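Glycine oxidase (Bacillus cereus ATCC 14579, PDB 7CYX) probably catalyses the FAD-dependent oxidation of glycine by oxygen to glyoxylate, ammonium and hydrogen peroxide, a reaction assigned to thiamine diphosphate biosynthesis. Local coordinates at residues Phe22-Gly27 against His164-Ser169; Leu109-Trp114 against Val145-Asp150; Lys214-Phe219 against Trp223-Val228; Tyr261-Thr266 against Pro293-Ala298; Glu320-Lys325 against Gln356-Leu361. All coordinates share one frame; numbering follows the deposited sequence.

Overall arrangement
The five contacts differ in burial and in chemistry. Interactions 3 and 4 are buried and apolar, one built on a leucine and two aromatic rings, the other on aliphatic branch ends. Interactions 1 and 2 are partly buried: the first brings two helices together through alanines and a serine, the second lays a helix against a strand through methionine and valine. Interaction 5 lies at the surface and is the polar one, two loops joined by an asparagine. Interactions 2, 3 and 4 reach the same mixed sheet, where strands 225-236 and 260-269 are neighbours. Interactions 3 and 5 touch directly, with Phe219 and Trp223 packing on residues of interaction 5.

Interaction 1. Residues Phe22-Gly27 against His164-Ser169; sequences FLAERG and HSAAIS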
# COMPACT_ATOMS: atom_id res chain seq x y z
N PHE A 22 8.33 -19.26 -1.42
CA PHE A 22 9.54 -19.90 -1.93
C PHE A 22 9.24 -21.28 -2.53
O PHE A 22 9.83 -21.62 -3.55
CB PHE A 22 10.62 -20.00 -0.85
CG PHE A 22 11.25 -18.67 -0.53
CD1 PHE A 22 12.26 -18.16 -1.33
CD2 PHE A 22 10.79 -17.91 0.53
CE1 PHE A 22 12.83 -16.92 -1.05
CE2 PHE A 22 11.35 -16.66 0.80
CZ PHE A 22 12.37 -16.18 0.02
N LEU A 23 8.34 -22.07 -1.91
CA LEU A 23 7.98 -23.42 -2.39
C LEU A 23 7.24 -23.33 -3.73
O LEU A 23 7.66 -23.95 -4.70
CB LEU A 23 7.08 -24.13 -1.38
CG LEU A 23 7.75 -24.73 -0.14
CD1 LEU A 23 6.69 -25.37 0.75
CD2 LEU A 23 8.83 -25.74 -0.50
N ALA A 24 6.14 -22.57 -3.75
CA ALA A 24 5.30 -22.39 -4.96
C ALA A 24 6.12 -21.83 -6.12
O ALA A 24 5.91 -22.18 -7.27
CB ALA A 24 4.14 -21.47 -4.67
N GLU A 25 7.03 -20.92 -5.81
CA GLU A 25 7.90 -20.33 -6.81
C GLU A 25 8.68 -21.43 -7.55
O GLU A 25 8.91 -21.31 -8.74
CB GLU A 25 8.86 -19.34 -6.15
CG GLU A 25 9.16 -18.14 -7.01
CD GLU A 25 10.08 -17.14 -6.33
OE1 GLU A 25 10.88 -17.54 -5.44
OE2 GLU A 25 9.99 -15.95 -6.70
N ARG A 26 9.07 -22.48 -6.81
CA ARG A 26 9.88 -23.61 -7.29
C ARG A 26 8.98 -24.75 -7.80
O ARG A 26 9.45 -25.87 -7.96
CB ARG A 26 10.79 -24.14 -6.16
CG ARG A 26 11.96 -23.24 -5.80
CD ARG A 26 12.62 -23.70 -4.49
NE ARG A 26 13.50 -22.72 -3.87
CZ ARG A 26 14.39 -22.98 -2.91
NH1 ARG A 26 14.57 -24.22 -2.50
NH2 ARG A 26 15.08 -22.00 -2.36
N GLY A 27 7.68 -24.48 -8.00
CA GLY A 27 6.76 -25.41 -8.68
C GLY A 27 6.10 -26.45 -7.78
O GLY A 27 5.54 -27.44 -8.30
N HIS A 164 0.04 -13.70 -1.88
CA HIS A 164 -0.52 -13.55 -3.24
C HIS A 164 0.48 -14.02 -4.31
O HIS A 164 0.07 -14.50 -5.38
CB HIS A 164 -0.89 -12.10 -3.51
CG HIS A 164 -1.98 -11.57 -2.65
ND1 HIS A 164 -3.24 -12.13 -2.62
CD2 HIS A 164 -2.01 -10.48 -1.85
CE1 HIS A 164 -3.99 -11.43 -1.79
NE2 HIS A 164 -3.27 -10.39 -1.33
N SER A 165 1.78 -13.82 -4.05
CA SER A 165 2.85 -14.36 -4.87
C SER A 165 2.67 -15.88 -5.00
O SER A 165 2.70 -16.42 -6.11
CB SER A 165 4.20 -14.03 -4.29
OG SER A 165 5.25 -14.70 -4.98
N ALA A 166 2.48 -16.53 -3.85
CA ALA A 166 2.27 -17.95 -3.75
C ALA A 166 1.05 -18.36 -4.57
O ALA A 166 1.10 -19.35 -5.29
CB ALA A 166 2.08 -18.36 -2.31
N ALA A 167 -0.04 -17.59 -4.43
CA ALA A 167 -1.32 -17.90 -5.08
C ALA A 167 -1.17 -17.81 -6.61
O ALA A 167 -1.61 -18.69 -7.34
CB ALA A 167 -2.42 -16.99 -4.56
N ILE A 168 -0.53 -16.73 -7.06
CA ILE A 168 -0.21 -16.50 -8.45
C ILE A 168 0.57 -17.71 -9.01
O ILE A 168 0.33 -18.13 -10.16
CB ILE A 168 0.54 -15.16 -8.62
CG1 ILE A 168 -0.42 -13.98 -8.44
CG2 ILE A 168 1.27 -15.10 -9.95
CD1 ILE A 168 0.23 -12.64 -8.19
N SER A 169 1.44 -18.25 -8.17
CA SER A 169 2.27 -19.42 -8.55
C SER A 169 1.49 -20.70 -8.32
O SER A 169 2.11 -21.75 -8.32
CB SER A 169 3.57 -19.41 -7.83
OG SER A 169 4.47 -18.52 -8.45
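Ala24 and Ala166 bring the helices 14-25 and 155-168 together near their C-terminal ends, with their CA atoms 5.5 Å apart. So close an approach suits alanine, whose single methyl group takes little room between two backbones. The CB of Ala24 points at the other helix and lies 3.8 Å from the carbonyl oxygen O of Ala166. The two methyl groups, Ala24 CB and Ala166 CB, are 4.4 Å apart, a looser apolar contact.

Ser169, the first residue past the helical part of its segment, fills the place beside them. Its CB sits 3.7 Å from Ala24 O and 3.8 Å from Ala24 CB, so the methylene rather than the hydroxyl does the touching. A chi1 of -80° sets OG farther from Ala24 than CB is, and OG is hydrogen-bonded to Lys83 NZ, on helix 73-84. Helix 14-25 follows strand 5-10 in the Rossmann-type dinucleotide-binding fold, where FAD is bound. Its end is a Schellman motif, with His28 N bonded to Leu23 O and Gly27 N to Ala24 O at 3.0 Å. Gly27 is the C-prime residue, and glycine suits that place because it takes a positive phi easily. Ala24 O thus takes the Gly27 N-H and also borders Ser169 CB. Ala24 also meets Val30 of strand 30-33, and Ser165 OG is hydrogen-bonded to His21 and Lys83.

Interaction 2. Residues Leu109-Trp114 against Val145-Asp150; sequences LHIMDW and VYYPKD
Apolar packing between Met112 and Val145 carries most of this helix-to-strand contact. The sulfur SD of Met112 is 4.1 Å from CG2 of Val145 and just as far from CG1 of the same residue, so it meets both branches of the valine. Met112 sets off with CG anti to the backbone N (chi1 170°); SD still lies against the valine, and a bend at chi3 takes CE away from it. A flexible thioether suits this place, since it can follow the shape of a branched side chain. Val145 directs its CB toward the helix, and its CG1 also lies over one face of the Tyr147 ring, 3.4 Å above the plane and displaced toward the rim.

Ile111 supplies a lighter contact at the hydroxyl end of Tyr147: its CG2 is 4.4 Å from Tyr147 OH. The polar partner of that hydroxyl is Arg97 NE, to which it is hydrogen-bonded, with a weak bond to Gln115 as well.

Strand 143-147 runs between antiparallel strands 123-126 and 95-99, and helix 102-116 packs across this part of the sheet, Met112 and Leu109 touching Phe124 and Ile111 touching Arg97.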
# COMPACT_ATOMS: atom_id res chain seq x y z
N LEU A 109 27.48 2.75 23.49
CA LEU A 109 28.86 2.74 23.00
C LEU A 109 29.40 1.30 23.00
O LEU A 109 30.03 0.90 22.03
CB LEU A 109 29.73 3.71 23.81
CG LEU A 109 29.57 5.20 23.45
CD1 LEU A 109 30.52 6.07 24.25
CD2 LEU A 109 29.79 5.44 21.96
N HIS A 110 29.06 0.51 24.03
CA HIS A 110 29.53 -0.90 24.21
C HIS A 110 28.95 -1.83 23.13
O HIS A 110 29.64 -2.72 22.62
CB HIS A 110 29.21 -1.40 25.63
CG HIS A 110 29.60 -2.82 25.90
ND1 HIS A 110 30.68 -3.14 26.70
CD2 HIS A 110 29.06 -3.99 25.50
CE1 HIS A 110 30.79 -4.46 26.78
NE2 HIS A 110 29.81 -5.00 26.04
N ILE A 111 27.67 -1.62 22.80
CA ILE A 111 27.04 -2.43 21.77
C ILE A 111 27.81 -2.22 20.47
O ILE A 111 28.26 -3.18 19.84
CB ILE A 111 25.54 -2.11 21.61
CG1 ILE A 111 24.80 -2.11 22.96
CG2 ILE A 111 24.90 -3.05 20.60
CD1 ILE A 111 23.34 -2.52 22.91
N MET A 112 27.96 -0.94 20.10
CA MET A 112 28.60 -0.49 18.88
C MET A 112 30.01 -1.06 18.75
O MET A 112 30.38 -1.49 17.67
CB MET A 112 28.69 1.04 18.83
CG MET A 112 29.56 1.54 17.71
SD MET A 112 29.46 3.32 17.51
CE MET A 112 31.19 3.76 17.52
N ASP A 113 30.76 -1.07 19.86
CA ASP A 113 32.18 -1.44 19.85
C ASP A 113 32.34 -2.94 19.57
O ASP A 113 33.29 -3.33 18.87
CB ASP A 113 32.88 -0.95 21.11
CG ASP A 113 33.09 0.56 21.13
OD1 ASP A 113 32.80 1.22 20.11
OD2 ASP A 113 33.54 1.08 22.17
N TRP A 114 31.43 -3.79 20.08
CA TRP A 114 31.49 -5.22 19.75
C TRP A 114 30.94 -5.47 18.34
O TRP A 114 31.43 -6.32 17.63
CB TRP A 114 30.82 -6.10 20.83
CG TRP A 114 29.32 -6.21 20.83
CD1 TRP A 114 28.47 -5.68 21.76
CD2 TRP A 114 28.50 -6.98 19.93
NE1 TRP A 114 27.17 -6.03 21.48
CE2 TRP A 114 27.16 -6.82 20.36
CE3 TRP A 114 28.75 -7.75 18.79
CZ2 TRP A 114 26.09 -7.41 19.69
CZ3 TRP A 114 27.69 -8.33 18.12
CH2 TRP A 114 26.38 -8.17 18.57
N VAL A 145 23.71 6.12 18.24
CA VAL A 145 24.43 5.34 17.27
C VAL A 145 23.55 5.24 16.03
O VAL A 145 22.41 4.81 16.12
CB VAL A 145 24.81 3.95 17.81
CG1 VAL A 145 25.44 3.07 16.74
CG2 VAL A 145 25.74 4.04 18.99
N TYR A 146 24.11 5.68 14.89
CA TYR A 146 23.47 5.61 13.62
C TYR A 146 24.04 4.42 12.83
O TYR A 146 25.25 4.26 12.73
CB TYR A 146 23.63 6.93 12.88
CG TYR A 146 22.97 6.95 11.53
CD1 TYR A 146 21.60 6.93 11.42
CD2 TYR A 146 23.72 6.96 10.36
CE1 TYR A 146 20.97 6.93 10.18
CE2 TYR A 146 23.11 6.97 9.11
CZ TYR A 146 21.73 6.95 9.03
OH TYR A 146 21.10 6.95 7.82
N TYR A 147 23.13 3.59 12.30
CA TYR A 147 23.45 2.49 11.42
C TYR A 147 22.90 2.78 10.02
O TYR A 147 21.72 2.52 9.77
CB TYR A 147 22.84 1.19 11.94
CG TYR A 147 23.20 0.83 13.36
CD1 TYR A 147 24.32 0.08 13.64
CD2 TYR A 147 22.40 1.23 14.42
CE1 TYR A 147 24.65 -0.27 14.94
CE2 TYR A 147 22.71 0.88 15.73
CZ TYR A 147 23.84 0.13 15.99
OH TYR A 147 24.16 -0.22 17.27
N PRO A 148 23.71 3.25 9.05
CA PRO A 148 23.16 3.69 7.76
C PRO A 148 22.50 2.58 6.94
O PRO A 148 21.67 2.90 6.11
CB PRO A 148 24.36 4.22 6.95
CG PRO A 148 25.57 4.08 7.87
CD PRO A 148 25.17 3.27 9.08
N LYS A 149 22.85 1.31 7.20
CA LYS A 149 22.41 0.16 6.40
C LYS A 149 21.11 -0.47 6.94
O LYS A 149 20.59 -1.40 6.33
CB LYS A 149 23.51 -0.92 6.35
CG LYS A 149 24.67 -0.64 5.40
CD LYS A 149 24.41 -1.04 3.96
CE LYS A 149 25.30 -0.31 2.97
NZ LYS A 149 24.85 1.09 2.76
N ASP A 150 20.61 -0.02 8.09
CA ASP A 150 19.40 -0.59 8.65
C ASP A 150 18.19 0.01 7.93
O ASP A 150 18.29 1.04 7.30
CB ASP A 150 19.29 -0.37 10.16
CG ASP A 150 19.97 -1.44 11.01
OD1 ASP A 150 20.68 -2.30 10.43
OD2 ASP A 150 19.79 -1.41 12.25

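Interaction 3. Residues Lys214-Phe219 against Trp223-Val228; sequences KLLSYF and WGTYPV
Thr225 OG1, beside Leu216, is hydrogen-bonded to Gly209 O and more weakly to Ser212 N, while the Thr225 backbone N is bonded to Thr213 OG1; threonine thus ties the start of its strand to the turn that leads into helix 213-216, and offers CG2 to Leu216 CD1 at 4.3 Å. The same CD1 lies against the backbone, 3.7 Å from Gly224 CA. At the root of the side chain, Leu216 CB is 4.2 Å from Trp223 CB.

Two aromatic rings form the other half. The Phe219 ring and the six-membered ring of Trp223 lie nearly parallel, 9° apart, but slid past each other, with centroids separated by 5.0 Å and little overlap. Phe219 CD2 comes to 3.4 Å from Trp223 CZ3, and Phe219 CB is as near to Trp223 CE3. Phe219 CB sits 3.3 Å above one face of the indole, toward the rim. Trp223 holds CG anti to its carbonyl carbon (chi1 -82°), which turns the indole back toward Phe219.

Trp223 stacks on Tyr317, and Leu216 and Phe219 lean on strand 327-331 of the Rossmann-type sheet, while strand 225-236 belongs to the other, eight-stranded sheet, so the contact lies between the two sheets.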
# COMPACT_ATOMS: atom_id res chain seq x y z
N LYS A 214 0.35 -27.08 20.50
CA LYS A 214 -0.30 -28.41 20.36
C LYS A 214 0.33 -29.23 19.23
O LYS A 214 0.63 -30.37 19.42
CB LYS A 214 -1.81 -28.30 20.12
CG LYS A 214 -2.69 -28.83 21.25
CD LYS A 214 -3.94 -27.99 21.54
CE LYS A 214 -4.26 -27.90 23.02
NZ LYS A 214 -5.33 -26.91 23.31
N LEU A 215 0.49 -28.62 18.05
CA LEU A 215 1.03 -29.32 16.86
C LEU A 215 2.51 -29.63 17.04
O LEU A 215 2.98 -30.57 16.44
CB LEU A 215 0.81 -28.46 15.63
CG LEU A 215 -0.64 -28.33 15.19
CD1 LEU A 215 -0.77 -27.35 14.05
CD2 LEU A 215 -1.21 -29.67 14.81
N LEU A 216 3.20 -28.92 17.92
CA LEU A 216 4.64 -29.15 18.16
C LEU A 216 4.86 -30.36 19.07
O LEU A 216 6.00 -30.80 19.16
CB LEU A 216 5.24 -27.88 18.77
CG LEU A 216 5.45 -26.72 17.81
CD1 LEU A 216 6.02 -25.53 18.55
CD2 LEU A 216 6.37 -27.11 16.69
N SER A 217 3.79 -30.88 19.69
CA SER A 217 3.76 -32.08 20.56
C SER A 217 4.27 -33.30 19.80
O SER A 217 4.95 -34.11 20.41
CB SER A 217 2.39 -32.31 21.08
OG SER A 217 2.18 -31.50 22.21
N TYR A 218 3.99 -33.40 18.50
CA TYR A 218 4.52 -34.51 17.66
C TYR A 218 6.05 -34.54 17.79
O TYR A 218 6.58 -35.63 17.88
CB TYR A 218 3.98 -34.42 16.24
CG TYR A 218 2.51 -34.72 16.13
CD1 TYR A 218 2.04 -36.02 16.16
CD2 TYR A 218 1.59 -33.71 16.02
CE1 TYR A 218 0.69 -36.30 16.07
CE2 TYR A 218 0.24 -33.97 15.93
CZ TYR A 218 -0.22 -35.26 15.96
OH TYR A 218 -1.55 -35.50 15.88
N PHE A 219 6.72 -33.40 17.75
CA PHE A 219 8.18 -33.36 17.99
C PHE A 219 8.46 -33.72 19.45
O PHE A 219 9.16 -34.70 19.66
CB PHE A 219 8.73 -31.97 17.68
CG PHE A 219 8.79 -31.68 16.21
CD1 PHE A 219 7.68 -31.22 15.53
CD2 PHE A 219 9.96 -31.87 15.50
CE1 PHE A 219 7.75 -30.95 14.18
CE2 PHE A 219 10.02 -31.59 14.15
CZ PHE A 219 8.91 -31.14 13.49
N TRP A 223 8.29 -28.86 23.55
CA TRP A 223 8.48 -27.89 22.45
C TRP A 223 7.23 -27.03 22.43
O TRP A 223 6.16 -27.58 22.64
CB TRP A 223 8.65 -28.62 21.13
CG TRP A 223 10.04 -29.09 20.89
CD1 TRP A 223 10.95 -29.46 21.84
CD2 TRP A 223 10.69 -29.26 19.63
NE1 TRP A 223 12.11 -29.85 21.25
CE2 TRP A 223 11.98 -29.74 19.90
CE3 TRP A 223 10.31 -29.04 18.31
CZ2 TRP A 223 12.90 -30.01 18.89
CZ3 TRP A 223 11.22 -29.31 17.32
CH2 TRP A 223 12.49 -29.79 17.60
N GLY A 224 7.37 -25.72 22.23
CA GLY A 224 6.16 -24.89 22.18
C GLY A 224 6.43 -23.42 22.03
O GLY A 224 7.56 -23.00 22.15
N THR A 225 5.37 -22.68 21.74
CA THR A 225 5.41 -21.21 21.63
C THR A 225 4.30 -20.65 22.50
O THR A 225 3.34 -21.35 22.76
CB THR A 225 5.22 -20.75 20.18
OG1 THR A 225 3.96 -21.24 19.73
CG2 THR A 225 6.31 -21.25 19.26
N TYR A 226 4.47 -19.42 22.96
CA TYR A 226 3.43 -18.74 23.77
C TYR A 226 3.43 -17.28 23.35
O TYR A 226 4.43 -16.79 22.88
CB TYR A 226 3.68 -18.93 25.26
CG TYR A 226 4.99 -18.41 25.78
CD1 TYR A 226 5.12 -17.11 26.23
CD2 TYR A 226 6.10 -19.22 25.83
CE1 TYR A 226 6.32 -16.64 26.71
CE2 TYR A 226 7.31 -18.76 26.30
CZ TYR A 226 7.42 -17.46 26.75
OH TYR A 226 8.61 -17.01 27.21
N PRO A 227 2.29 -16.58 23.49
CA PRO A 227 2.19 -15.16 23.12
C PRO A 227 2.78 -14.15 24.12
O PRO A 227 2.48 -14.19 25.31
CB PRO A 227 0.67 -14.89 23.14
CG PRO A 227 0.16 -15.86 24.20
CD PRO A 227 1.00 -17.11 23.96
N VAL A 228 3.55 -13.19 23.59
CA VAL A 228 3.97 -12.07 24.39
C VAL A 228 3.30 -10.83 23.81
O VAL A 228 3.65 -10.36 22.74
CB VAL A 228 5.50 -11.99 24.47
CG1 VAL A 228 5.96 -10.77 25.25
CG2 VAL A 228 6.09 -13.27 25.06

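Interaction 4. Residues Tyr261-Thr266 against Pro293-Ala298; sequences YVIGAT and PALKEA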
# COMPACT_ATOMS: atom_id res chain seq x y z
N TYR A 261 3.26 7.75 11.91
CA TYR A 261 4.26 7.44 12.97
C TYR A 261 3.71 6.32 13.87
O TYR A 261 2.61 6.44 14.43
CB TYR A 261 4.66 8.72 13.72
CG TYR A 261 5.29 9.70 12.76
CD1 TYR A 261 4.50 10.50 11.97
CD2 TYR A 261 6.65 9.68 12.50
CE1 TYR A 261 5.03 11.33 11.01
CE2 TYR A 261 7.21 10.52 11.55
CZ TYR A 261 6.39 11.33 10.79
OH TYR A 261 6.89 12.15 9.83
N VAL A 262 4.48 5.23 13.97
CA VAL A 262 4.10 4.04 14.75
C VAL A 262 5.04 3.93 15.95
O VAL A 262 6.27 3.99 15.77
CB VAL A 262 4.14 2.76 13.89
CG1 VAL A 262 3.91 1.52 14.71
CG2 VAL A 262 3.14 2.82 12.75
N ILE A 263 4.45 3.76 17.14
CA ILE A 263 5.12 3.95 18.43
C ILE A 263 4.74 2.83 19.39
O ILE A 263 3.56 2.65 19.69
CB ILE A 263 4.73 5.30 19.05
CG1 ILE A 263 4.74 6.46 18.05
CG2 ILE A 263 5.60 5.61 20.26
CD1 ILE A 263 3.89 7.62 18.47
N GLY A 264 5.74 2.15 19.93
CA GLY A 264 5.55 1.00 20.79
C GLY A 264 6.87 0.54 21.41
O GLY A 264 7.88 1.20 21.24
N ALA A 265 6.87 -0.56 22.16
CA ALA A 265 5.70 -1.39 22.38
C ALA A 265 5.82 -2.06 23.76
O ALA A 265 6.92 -2.43 24.17
CB ALA A 265 5.63 -2.41 21.27
N THR A 266 4.69 -2.21 24.45
CA THR A 266 4.66 -2.85 25.76
C THR A 266 4.94 -4.34 25.60
O THR A 266 4.83 -4.91 24.51
CB THR A 266 3.32 -2.73 26.48
OG1 THR A 266 2.30 -3.38 25.70
CG2 THR A 266 2.98 -1.29 26.78
N PRO A 293 8.84 15.59 21.11
CA PRO A 293 7.72 16.33 21.69
C PRO A 293 6.61 16.73 20.70
O PRO A 293 5.44 16.77 21.07
CB PRO A 293 8.37 17.61 22.25
CG PRO A 293 9.82 17.24 22.44
CD PRO A 293 10.13 16.25 21.35
N ALA A 294 6.97 17.02 19.45
CA ALA A 294 5.96 17.44 18.49
C ALA A 294 4.84 16.38 18.35
O ALA A 294 3.82 16.69 17.75
CB ALA A 294 6.57 17.72 17.14
N LEU A 295 5.03 15.15 18.86
CA LEU A 295 4.01 14.11 18.73
C LEU A 295 2.77 14.47 19.56
O LEU A 295 1.73 13.85 19.39
CB LEU A 295 4.57 12.75 19.15
CG LEU A 295 5.41 12.02 18.10
CD1 LEU A 295 6.13 10.83 18.72
CD2 LEU A 295 4.55 11.55 16.92
N LYS A 296 2.89 15.47 20.44
CA LYS A 296 1.80 15.96 21.27
C LYS A 296 0.67 16.50 20.39
O LYS A 296 -0.48 16.27 20.73
CB LYS A 296 2.31 17.04 22.22
CG LYS A 296 3.09 16.52 23.42
CD LYS A 296 3.84 17.62 24.16
CE LYS A 296 4.13 17.28 25.60
NZ LYS A 296 5.34 17.97 26.09
N GLU A 297 1.03 17.16 19.28
CA GLU A 297 0.12 17.97 18.47
C GLU A 297 -0.09 17.32 17.09
O GLU A 297 -0.60 17.96 16.17
CB GLU A 297 0.65 19.40 18.35
CG GLU A 297 1.10 20.00 19.69
CD GLU A 297 1.46 21.49 19.72
OE1 GLU A 297 1.71 22.07 18.65
OE2 GLU A 297 1.48 22.06 20.83
N ALA A 298 0.28 16.04 16.98
CA ALA A 298 -0.05 15.15 15.85
C ALA A 298 -1.53 14.70 15.91
O ALA A 298 -2.32 15.19 16.72
CB ALA A 298 0.89 13.97 15.89
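Leu295 and Ile263 meet where a 3-10 segment, 293-296, lies over the eight-stranded mixed sheet beside the Rossmann-type sheet in this FAD-dependent oxidoreductase fold. From its CB, which points toward the sheet, Leu295 carries CG anti to the carbonyl carbon (chi1 -81°), and the side chain then forks. One branch, CD2, comes within 4.3 Å of Tyr261 CB, at the root of the tyrosine. Tyr261 touches Leu295 through this CB, while its OH is hydrogen-bonded to Leu241 N.

The other branch, CD1, reaches Ile263. The leucine fits because its two methyls can address two residues that lie on the same side of strand 260-269, two positions apart with one residue between them. Strands 225-236 and 251-256 add Val235 and Ile253 to the surroundings of Leu295, and Ile263 leans on Ile284 and Ala288 of helix 278-291. Further along the strand, Ala265 touches FAD. The two side chains meet tip to tip, with Leu295 CD1 3.9 Å from Ile263 CD1.

Interaction 5. Residues Glu320-Lys325 against Gln356-Leu361; sequences EHEEIK and QENHLL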
# COMPACT_ATOMS: atom_id res chain seq x y z
N GLU A 320 12.79 -30.47 10.23
CA GLU A 320 12.07 -31.69 9.90
C GLU A 320 12.11 -32.62 11.12
O GLU A 320 13.12 -32.70 11.82
CB GLU A 320 12.73 -32.33 8.67
CG GLU A 320 12.13 -33.65 8.25
CD GLU A 320 12.45 -34.09 6.83
OE1 GLU A 320 13.35 -33.48 6.18
OE2 GLU A 320 11.78 -35.03 6.35
N HIS A 321 10.98 -33.30 11.38
CA HIS A 321 10.86 -34.33 12.42
C HIS A 321 11.74 -35.51 12.01
O HIS A 321 11.73 -35.92 10.84
CB HIS A 321 9.39 -34.74 12.58
CG HIS A 321 9.06 -35.48 13.83
ND1 HIS A 321 9.53 -36.74 14.09
CD2 HIS A 321 8.24 -35.16 14.86
CE1 HIS A 321 9.05 -37.16 15.25
NE2 HIS A 321 8.26 -36.21 15.73
N GLU A 322 12.48 -36.06 12.97
CA GLU A 322 13.53 -37.05 12.69
C GLU A 322 12.92 -38.39 12.26
O GLU A 322 13.54 -39.15 11.54
CB GLU A 322 14.46 -37.19 13.90
CG GLU A 322 15.91 -37.46 13.51
CD GLU A 322 16.62 -36.31 12.80
OE1 GLU A 322 17.14 -35.42 13.50
OE2 GLU A 322 16.64 -36.30 11.55
N GLU A 323 11.69 -38.67 12.70
CA GLU A 323 11.05 -39.97 12.50
C GLU A 323 9.89 -39.81 11.51
O GLU A 323 9.93 -40.41 10.44
CB GLU A 323 10.61 -40.53 13.85
CG GLU A 323 10.17 -41.99 13.82
CD GLU A 323 9.74 -42.55 15.18
OE1 GLU A 323 9.50 -43.77 15.27
OE2 GLU A 323 9.65 -41.75 16.15
N ILE A 324 8.90 -38.98 11.86
CA ILE A 324 7.69 -38.78 11.06
C ILE A 324 8.06 -37.98 9.81
O ILE A 324 8.47 -36.83 9.91
CB ILE A 324 6.59 -38.06 11.87
CG1 ILE A 324 6.38 -38.72 13.24
CG2 ILE A 324 5.31 -37.99 11.05
CD1 ILE A 324 5.42 -37.99 14.16
N LYS A 325 7.92 -38.62 8.65
CA LYS A 325 8.43 -38.05 7.41
C LYS A 325 7.41 -37.05 6.87
O LYS A 325 6.20 -37.32 6.86
CB LYS A 325 8.75 -39.15 6.39
CG LYS A 325 9.33 -38.66 5.07
CD LYS A 325 10.70 -37.99 5.18
CE LYS A 325 11.11 -37.26 3.91
NZ LYS A 325 10.34 -36.01 3.72
N GLN A 356 19.29 -28.82 1.54
CA GLN A 356 20.00 -28.46 2.77
C GLN A 356 19.73 -29.55 3.82
O GLN A 356 18.72 -30.26 3.73
CB GLN A 356 19.58 -27.03 3.16
CG GLN A 356 20.57 -26.30 4.05
CD GLN A 356 20.51 -24.79 3.99
OE1 GLN A 356 20.99 -24.10 4.89
NE2 GLN A 356 19.93 -24.25 2.93
N GLU A 357 20.66 -29.73 4.77
CA GLU A 357 20.55 -30.71 5.88
C GLU A 357 19.73 -30.11 7.02
O GLU A 357 19.62 -28.88 7.14
CB GLU A 357 21.91 -31.13 6.46
CG GLU A 357 22.88 -31.78 5.47
CD GLU A 357 22.39 -33.00 4.70
OE1 GLU A 357 21.31 -33.53 5.03
OE2 GLU A 357 23.08 -33.41 3.76
N ASN A 358 19.20 -31.00 7.88
CA ASN A 358 18.31 -30.67 8.99
C ASN A 358 19.11 -30.11 10.17
O ASN A 358 19.01 -30.61 11.28
CB ASN A 358 17.51 -31.90 9.41
CG ASN A 358 16.24 -31.57 10.17
OD1 ASN A 358 15.85 -30.41 10.24
ND2 ASN A 358 15.58 -32.59 10.71
N HIS A 359 19.90 -29.06 9.94
CA HIS A 359 20.95 -28.64 10.86
C HIS A 359 20.53 -27.44 11.72
O HIS A 359 21.27 -27.02 12.62
CB HIS A 359 22.25 -28.33 10.09
CG HIS A 359 22.21 -27.07 9.28
ND1 HIS A 359 21.84 -27.06 7.94
CD2 HIS A 359 22.53 -25.79 9.61
CE1 HIS A 359 21.91 -25.82 7.49
NE2 HIS A 359 22.33 -25.01 8.50
N LEU A 360 19.38 -26.84 11.42
CA LEU A 360 19.04 -25.59 12.09
C LEU A 360 18.32 -25.89 13.42
O LEU A 360 18.35 -25.08 14.32
CB LEU A 360 18.21 -24.73 11.12
CG LEU A 360 18.70 -23.29 10.86
CD1 LEU A 360 20.22 -23.14 10.85
CD2 LEU A 360 18.12 -22.78 9.55
N LEU A 361 17.74 -27.09 13.56
CA LEU A 361 17.25 -27.58 14.86
C LEU A 361 18.40 -27.57 15.88
O LEU A 361 18.33 -26.88 16.91
CB LEU A 361 16.66 -28.98 14.70
CG LEU A 361 15.14 -29.11 14.82
CD1 LEU A 361 14.41 -27.98 14.11
CD2 LEU A 361 14.67 -30.46 14.28
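Asn358 turns its amide toward the backbone of Glu320 and grips both of its polar atoms. Its ND2 donates to Glu320 O at 2.7 Å, with the acceptor close to the amide plane, while OD1 accepts from Glu320 N at 3.1 Å in a nearly straight bond (174°). Asparagine suits the place because a single amide carries a donor and an acceptor side by side. CG stands anti to the backbone N (chi1 -159°), which sends the amide across to the other loop. Asn358 is also the centre of an inverse gamma turn just ahead of helix 360-365, while Glu320 follows strand 317-318, so the pair joins two surface loops.

The Glu322 carboxylate passes alongside in the opposite direction, its plane 66° from the amide, and its OE2, 3.9 Å from Asn358 ND2, is too far for a hydrogen bond. Glu320's own carboxylate runs off at a steep angle, OE2 forming a salt bridge with Lys325 NZ at 3.2 Å. Leu361 CD2 packs 3.7 Å from Glu320 O.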